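Local coordinates for proteasome assembly chaperone family protein (Thermoplasma acidophilum, PDB 3GAA), which is of unknown function but may act as a chaperone in proteasome assembly, at residues A44-I47 / V48-G52; T109-N112 / W113-Q116; E235-K238 / E239-K243. All blocks are in the same frame, centred on the assembly; numbering follows the deposited sequence.

Contact 1: A44-I47 / V48-G52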
loop_
_atom_site.group_PDB
_atom_site.type_symbol
_atom_site.label_atom_id
_atom_site.label_comp_id
_atom_site.label_asym_id
_atom_site.label_seq_id
_atom_site.Cartn_x
_atom_site.Cartn_y
_atom_site.Cartn_z
ATOM N N ALA A 44 -4.467 -27.453 -30.605
ATOM C CA ALA A 44 -3.425 -26.546 -30.102
ATOM C C ALA A 44 -2.116 -27.167 -30.425
ATOM O O ALA A 44 -1.338 -26.564 -31.154
ATOM C CB ALA A 44 -3.506 -26.324 -28.610
ATOM N N SER A 45 -1.874 -28.386 -29.954
ATOM C CA SER A 45 -0.597 -29.040 -30.234
ATOM C C SER A 45 -0.288 -29.193 -31.685
ATOM O O SER A 45 0.822 -28.857 -32.109
ATOM C CB SER A 45 -0.572 -30.395 -29.648
ATOM O OG SER A 45 -0.714 -30.190 -28.298
ATOM N N TYR A 46 -1.250 -29.710 -32.437
ATOM C CA TYR A 46 -1.057 -29.821 -33.860
ATOM C C TYR A 46 -0.572 -28.512 -34.430
ATOM O O TYR A 46 0.446 -28.500 -35.073
ATOM C CB TYR A 46 -2.327 -30.205 -34.570
ATOM C CG TYR A 46 -2.116 -30.360 -36.050
ATOM C CD1 TYR A 46 -2.549 -29.390 -36.927
ATOM C CD2 TYR A 46 -1.459 -31.473 -36.576
ATOM C CE1 TYR A 46 -2.361 -29.531 -38.301
ATOM C CE2 TYR A 46 -1.274 -31.619 -37.937
ATOM C CZ TYR A 46 -1.734 -30.629 -38.794
ATOM O OH TYR A 46 -1.561 -30.702 -40.144
ATOM N N ILE A 47 -1.273 -27.402 -34.186
ATOM C CA ILE A 47 -0.966 -26.230 -34.955
ATOM C C ILE A 47 0.409 -25.679 -34.504
ATOM O O ILE A 47 1.204 -25.235 -35.317
ATOM C CB ILE A 47 -2.166 -25.148 -35.097
ATOM C CG1 ILE A 47 -1.838 -23.882 -34.362
ATOM C CG2 ILE A 47 -3.629 -25.590 -34.710
ATOM C CD1 ILE A 47 -0.909 -22.959 -35.184
ATOM N N VAL A 48 0.697 -25.759 -33.209
ATOM C CA VAL A 48 2.005 -25.391 -32.646
ATOM C C VAL A 48 3.084 -26.089 -33.414
ATOM O O VAL A 48 4.015 -25.465 -33.919
ATOM C CB VAL A 48 2.189 -25.856 -31.182
ATOM C CG1 VAL A 48 3.644 -25.903 -30.827
ATOM C CG2 VAL A 48 1.461 -24.925 -30.182
ATOM N N GLU A 49 2.971 -27.395 -33.534
ATOM C CA GLU A 49 3.934 -28.125 -34.332
ATOM C C GLU A 49 3.910 -27.713 -35.789
ATOM O O GLU A 49 4.955 -27.509 -36.367
ATOM C CB GLU A 49 3.714 -29.615 -34.243
ATOM C CG GLU A 49 4.896 -30.422 -34.866
ATOM C CD GLU A 49 4.838 -30.514 -36.412
ATOM O OE1 GLU A 49 3.703 -30.376 -36.974
ATOM O OE2 GLU A 49 5.915 -30.707 -37.070
ATOM N N THR A 50 2.742 -27.591 -36.402
ATOM C CA THR A 50 2.720 -27.434 -37.850
ATOM C C THR A 50 3.018 -25.991 -38.292
ATOM O O THR A 50 3.562 -25.797 -39.321
ATOM C CB THR A 50 1.513 -28.166 -38.559
ATOM O OG1 THR A 50 0.818 -27.286 -39.452
ATOM C CG2 THR A 50 0.534 -28.743 -37.587
ATOM N N LEU A 51 2.783 -24.970 -37.496
ATOM C CA LEU A 51 3.298 -23.661 -37.903
ATOM C C LEU A 51 4.714 -23.473 -37.395
ATOM O O LEU A 51 5.374 -22.482 -37.695
ATOM C CB LEU A 51 2.411 -22.519 -37.431
ATOM C CG LEU A 51 0.991 -22.396 -38.047
ATOM C CD1 LEU A 51 0.284 -21.166 -37.377
ATOM C CD2 LEU A 51 0.964 -22.333 -39.552
ATOM N N GLY A 52 5.216 -24.445 -36.646
ATOM C CA GLY A 52 6.608 -24.381 -36.188
ATOM C C GLY A 52 6.762 -23.214 -35.253
ATOM O O GLY A 52 7.679 -22.448 -35.369
#

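Contact 2: T109-N112 / W113-Q116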
loop_
_atom_site.group_PDB
_atom_site.type_symbol
_atom_site.label_atom_id
_atom_site.label_comp_id
_atom_site.label_asym_id
_atom_site.label_seq_id
_atom_site.Cartn_x
_atom_site.Cartn_y
_atom_site.Cartn_z
ATOM N N THR A 109 -6.449 -13.738 -16.064
ATOM C CA THR A 109 -5.036 -13.584 -16.236
ATOM C C THR A 109 -4.677 -13.683 -17.722
ATOM O O THR A 109 -4.028 -12.800 -18.302
ATOM C CB THR A 109 -4.324 -14.701 -15.454
ATOM O OG1 THR A 109 -4.554 -14.513 -14.047
ATOM C CG2 THR A 109 -2.829 -14.737 -15.740
ATOM N N LEU A 110 -5.102 -14.768 -18.346
ATOM C CA LEU A 110 -4.894 -14.947 -19.778
ATOM C C LEU A 110 -5.368 -13.762 -20.594
ATOM O O LEU A 110 -4.628 -13.269 -21.461
ATOM C CB LEU A 110 -5.598 -16.201 -20.288
ATOM C CG LEU A 110 -5.188 -16.643 -21.682
ATOM C CD1 LEU A 110 -3.687 -16.978 -21.757
ATOM C CD2 LEU A 110 -6.026 -17.813 -22.014
ATOM N N MET A 111 -6.581 -13.291 -20.329
ATOM C CA MET A 111 -7.099 -12.215 -21.143
ATOM C C MET A 111 -6.437 -10.890 -20.892
ATOM O O MET A 111 -6.469 -10.056 -21.780
ATOM C CB MET A 111 -8.615 -12.134 -21.084
ATOM C CG MET A 111 -9.276 -13.274 -21.928
ATOM S SD MET A 111 -8.742 -13.194 -23.663
ATOM C CE MET A 111 -9.286 -11.466 -24.027
ATOM N N ASN A 112 -5.806 -10.697 -19.729
ATOM C CA ASN A 112 -4.975 -9.505 -19.496
ATOM C C ASN A 112 -3.734 -9.512 -20.368
ATOM O O ASN A 112 -3.372 -8.518 -20.951
ATOM C CB ASN A 112 -4.531 -9.373 -18.027
ATOM C CG ASN A 112 -5.577 -8.706 -17.145
ATOM O OD1 ASN A 112 -5.860 -9.163 -16.035
ATOM N ND2 ASN A 112 -6.156 -7.610 -17.630
ATOM N N TRP A 113 -3.071 -10.637 -20.464
ATOM C CA TRP A 113 -1.860 -10.689 -21.254
ATOM C C TRP A 113 -2.194 -10.562 -22.724
ATOM O O TRP A 113 -1.497 -9.911 -23.450
ATOM C CB TRP A 113 -1.180 -12.021 -20.994
ATOM C CG TRP A 113 0.100 -12.216 -21.643
ATOM C CD1 TRP A 113 1.278 -11.993 -21.104
ATOM C CD2 TRP A 113 0.336 -12.761 -22.960
ATOM N NE1 TRP A 113 2.275 -12.336 -21.990
ATOM C CE2 TRP A 113 1.719 -12.789 -23.150
ATOM C CE3 TRP A 113 -0.495 -13.216 -23.991
ATOM C CZ2 TRP A 113 2.317 -13.245 -24.320
ATOM C CZ3 TRP A 113 0.108 -13.679 -25.174
ATOM C CH2 TRP A 113 1.508 -13.680 -25.317
ATOM N N ILE A 114 -3.265 -11.221 -23.142
ATOM C CA ILE A 114 -3.646 -11.236 -24.517
ATOM C C ILE A 114 -4.125 -9.866 -24.910
ATOM O O ILE A 114 -3.837 -9.426 -25.983
ATOM C CB ILE A 114 -4.724 -12.304 -24.783
ATOM C CG1 ILE A 114 -4.084 -13.672 -24.762
ATOM C CG2 ILE A 114 -5.318 -12.173 -26.144
ATOM C CD1 ILE A 114 -5.089 -14.769 -24.865
ATOM N N ASP A 115 -4.866 -9.184 -24.060
ATOM C CA ASP A 115 -5.347 -7.831 -24.384
ATOM C C ASP A 115 -4.115 -6.940 -24.598
ATOM O O ASP A 115 -4.076 -6.144 -25.519
ATOM C CB ASP A 115 -6.263 -7.272 -23.259
ATOM C CG ASP A 115 -7.267 -6.199 -23.751
ATOM O OD1 ASP A 115 -7.005 -5.662 -24.866
ATOM O OD2 ASP A 115 -8.297 -5.897 -23.010
ATOM N N GLN A 116 -3.088 -7.113 -23.767
ATOM C CA GLN A 116 -1.899 -6.229 -23.815
ATOM C C GLN A 116 -0.941 -6.537 -24.944
ATOM O O GLN A 116 -0.257 -5.655 -25.381
ATOM C CB GLN A 116 -1.133 -6.245 -22.477
ATOM C CG GLN A 116 -1.096 -4.878 -21.758
ATOM C CD GLN A 116 -2.455 -4.438 -21.181
ATOM O OE1 GLN A 116 -2.535 -3.823 -20.110
ATOM N NE2 GLN A 116 -3.525 -4.752 -21.897
#

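Contact 3: E235-K238 / E239-K243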
loop_
_atom_site.group_PDB
_atom_site.type_symbol
_atom_site.label_atom_id
_atom_site.label_comp_id
_atom_site.label_asym_id
_atom_site.label_seq_id
_atom_site.Cartn_x
_atom_site.Cartn_y
_atom_site.Cartn_z
ATOM N N GLU A 235 -5.578 -39.953 -17.911
ATOM C CA GLU A 235 -5.712 -41.089 -17.016
ATOM C C GLU A 235 -4.898 -41.065 -15.766
ATOM O O GLU A 235 -5.385 -41.469 -14.721
ATOM C CB GLU A 235 -5.420 -42.390 -17.745
ATOM C CG GLU A 235 -6.532 -42.670 -18.717
ATOM C CD GLU A 235 -6.299 -43.881 -19.584
ATOM O OE1 GLU A 235 -5.107 -44.189 -19.940
ATOM O OE2 GLU A 235 -7.337 -44.511 -19.932
ATOM N N GLN A 236 -3.650 -40.648 -15.837
ATOM C CA GLN A 236 -2.885 -40.581 -14.611
ATOM C C GLN A 236 -3.331 -39.370 -13.804
ATOM O O GLN A 236 -3.198 -39.329 -12.599
ATOM C CB GLN A 236 -1.402 -40.560 -14.905
ATOM C CG GLN A 236 -0.918 -41.801 -15.624
ATOM C CD GLN A 236 0.560 -41.722 -15.960
ATOM O OE1 GLN A 236 1.339 -41.027 -15.254
ATOM N NE2 GLN A 236 0.971 -42.424 -17.047
ATOM N N TYR A 237 -3.915 -38.386 -14.456
ATOM C CA TYR A 237 -4.382 -37.242 -13.696
ATOM C C TYR A 237 -5.650 -37.603 -12.912
ATOM O O TYR A 237 -5.830 -37.137 -11.792
ATOM C CB TYR A 237 -4.589 -35.998 -14.569
ATOM C CG TYR A 237 -4.907 -34.782 -13.736
ATOM C CD1 TYR A 237 -3.918 -34.170 -12.979
ATOM C CD2 TYR A 237 -6.201 -34.272 -13.678
ATOM C CE1 TYR A 237 -4.202 -33.062 -12.193
ATOM C CE2 TYR A 237 -6.506 -33.194 -12.895
ATOM C CZ TYR A 237 -5.509 -32.582 -12.142
ATOM O OH TYR A 237 -5.807 -31.491 -11.353
ATOM N N LYS A 238 -6.528 -38.419 -13.480
ATOM C CA LYS A 238 -7.703 -38.840 -12.724
ATOM C C LYS A 238 -7.251 -39.636 -11.503
ATOM O O LYS A 238 -7.699 -39.358 -10.395
ATOM C CB LYS A 238 -8.670 -39.650 -13.590
ATOM C CG LYS A 238 -9.791 -38.823 -14.270
ATOM C CD LYS A 238 -10.652 -39.692 -15.230
ATOM C CE LYS A 238 -9.895 -39.990 -16.603
ATOM N NZ LYS A 238 -10.006 -41.424 -17.125
ATOM N N GLU A 239 -6.345 -40.594 -11.721
ATOM C CA GLU A 239 -5.676 -41.340 -10.646
ATOM C C GLU A 239 -5.046 -40.462 -9.578
ATOM O O GLU A 239 -5.037 -40.802 -8.406
ATOM C CB GLU A 239 -4.525 -42.160 -11.194
ATOM C CG GLU A 239 -4.919 -43.247 -12.109
ATOM C CD GLU A 239 -3.750 -44.132 -12.423
ATOM O OE1 GLU A 239 -3.500 -45.086 -11.640
ATOM O OE2 GLU A 239 -3.075 -43.860 -13.444
ATOM N N LEU A 240 -4.434 -39.369 -9.990
ATOM C CA LEU A 240 -3.904 -38.474 -9.007
ATOM C C LEU A 240 -5.097 -37.925 -8.260
ATOM O O LEU A 240 -5.108 -37.920 -7.053
ATOM C CB LEU A 240 -3.087 -37.341 -9.626
ATOM C CG LEU A 240 -2.355 -36.457 -8.611
ATOM C CD1 LEU A 240 -1.091 -37.167 -8.193
ATOM C CD2 LEU A 240 -2.074 -35.040 -9.162
ATOM N N GLN A 241 -6.126 -37.478 -8.951
ATOM C CA GLN A 241 -7.210 -36.851 -8.219
ATOM C C GLN A 241 -7.979 -37.794 -7.309
ATOM O O GLN A 241 -8.473 -37.371 -6.277
ATOM C CB GLN A 241 -8.112 -36.059 -9.133
ATOM C CG GLN A 241 -7.643 -34.644 -9.148
ATOM C CD GLN A 241 -8.550 -33.752 -9.935
ATOM O OE1 GLN A 241 -9.214 -34.213 -10.873
ATOM N NE2 GLN A 241 -8.596 -32.454 -9.571
ATOM N N GLU A 242 -8.028 -39.074 -7.642
ATOM C CA GLU A 242 -8.629 -40.024 -6.722
ATOM C C GLU A 242 -7.809 -40.133 -5.421
ATOM O O GLU A 242 -8.291 -39.759 -4.355
ATOM C CB GLU A 242 -8.820 -41.380 -7.390
ATOM C CG GLU A 242 -9.656 -42.383 -6.561
ATOM C CD GLU A 242 -11.196 -42.158 -6.608
ATOM O OE1 GLU A 242 -11.948 -43.148 -6.353
ATOM O OE2 GLU A 242 -11.655 -41.014 -6.895
ATOM N N LYS A 243 -6.571 -40.605 -5.525
ATOM C CA LYS A 243 -5.632 -40.616 -4.399
ATOM C C LYS A 243 -5.548 -39.340 -3.572
ATOM O O LYS A 243 -5.378 -39.420 -2.359
ATOM C CB LYS A 243 -4.232 -40.909 -4.901
ATOM C CG LYS A 243 -4.022 -42.344 -5.219
ATOM C CD LYS A 243 -2.678 -42.589 -5.908
ATOM C CE LYS A 243 -2.474 -44.098 -6.095
ATOM N NZ LYS A 243 -1.222 -44.420 -6.796
#

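Contact 1: A44-I47 / V48-G52
V48 and A44 lie one turn apart near the C-terminal end of helix 39-51, which closes in a Schellman motif. The CG2 methyl of V48 rests 3.4 Å from A44 O, the same carbonyl oxygen that accepts V48 N at 3.0 Å. This branch stands beside the valine's own backbone N, which turns it back toward the preceding turn. A44, with only a methyl to bury, packs against V91 and M93 of strand 89-94, where the helix meets the sheet. Y46 points to another flank: chi1 of -178° sets CG on the far side from its backbone N and carries the ring out to I203, I214 and L219. A broad aromatic suits this buried place, since one ring serves all three neighbours. Cutting it back to an alanine here would probably leave I203, I214 and L219 without the ring that packs on them. T50, one turn on from Y46, also meets I214, but its close placement against the tyrosine is doubtful. I47 packs on V91 of the sheet, on I203 and on M53, while its carbonyl oxygen accepts L51 N at 2.7 Å. S45 turns its OG back to V41 O, a bond that satisfies the hydroxyl within the helix. The backbone continues in regular i to i+4 steps, E49 N bonding S45 O at 3.0 Å. At the end G52 takes positive phi (65°), a conformation that glycine adopts easily; M53 N pairs with V48 O, and G52 N makes a weak bond of 3.1 Å to E49 O.

Contact 2: T109-N112 / W113-Q116
T109 O and L110 O accept the amides of W113 and I114 in successive i to i+4 bonds of an alpha-helix, 103-117, which packs on the mixed sheet of this PAC2-family alpha/beta fold. W113 N lies 3.2 Å from T109 O, I114 N 3.0 Å from L110 O and in the plane of that carbonyl. One step on, D115 N reaches M111 O at 2.9 Å, but the donor stands above the carbonyl plane, 41° out of it; Q116 N is tilted less, 33° from the plane of the N112 carbonyl.

L110, M111 and I114 make the apolar part of the contact. In I114, chi1 of -75° sets CG1 beside its own backbone N and, with chi2 extended, directs CD1 back toward L110, where it ends 3.7 Å from L110 CG, the two side chains meeting at a slant. The same methyl lies 4.2 Å from M111 SD. The methionine chain, bent at chi2 and chi3, also meets E174, C175 and R178 of helix 166-178. Beyond them, I122 of strand 121-130 meets both M111 and I114, while L59 of strand 54-60 meets L110. W113 spreads its large ring onto V56 and A57 and also packs on V7 of a second subunit. Q116 NE2 makes a weak bond to M17 O of a third subunit. D115 is buried too, and its carboxylate is satisfied by two arginines: OD2 forms a salt bridge with R178 NH1, OD1 with R22 NH2 of the third subunit.

Contact 3: E235-K238 / E239-K243
Y237 and Q241, one turn apart on helix 219-243, in a region predicted to be a coiled coil, make the main side-chain contact here. It is a van der Waals one: Q241 OE1 comes 3.5 Å from Y237 CE2, with ring and amide planes 41° apart. L240 adds an apolar touch, its CD2 4.2 Å from Y237 CE1.

The backbone bonds are regular i to i+4 links. L240 N meets Q236 O at 2.9 Å, and Q241 N meets Y237 O at 2.9 Å; E239 N reaches E235 O at 3.3 Å.

E235, K238, E239, Q241 and E242 form the exposed set, charged or amide chains that suit a helix in water. E239, extended beyond CG, brings OE2 to 3.7 Å from Q236 CG, its carboxylate nearly perpendicular to the Q236 amide. E235 OE1 and E239 OE2, both acidic, stay 6.8 Å apart.

Q236, Y237 and L240 face an interface. Q236 OE1 bonds A162 N of a fourth subunit, whose I163, on strand 163-164, packs on Q236 and Y237. The buried Y237 ring covers P65 and P97 in loops of its own chain, while L240 offers an apolar surface to the loop residue V67 and to A165 of the fourth subunit.

How the contacts relate
All three are local contacts along single helices, contact 1 running into the helix end, and they differ mainly in what lies around them. Contacts 1 and 2 are partly buried and both set aliphatic side chains on the central sheet, contact 1 on strand 89-94 and contact 2 on strands 54-60 and 121-130, with centres 21 Å apart. Contact 3 is a surface turn, its centre 28 Å from that of contact 1, yet its helix, 219-243, also covers S45 and Y46 nearer its N-terminal end. Contact 1 touches no other chain; contact 2 has apolar packing on one copy and a salt bridge and a weak hydrogen bond to another; contact 3 reaches one, amid mostly charged and amide side chains.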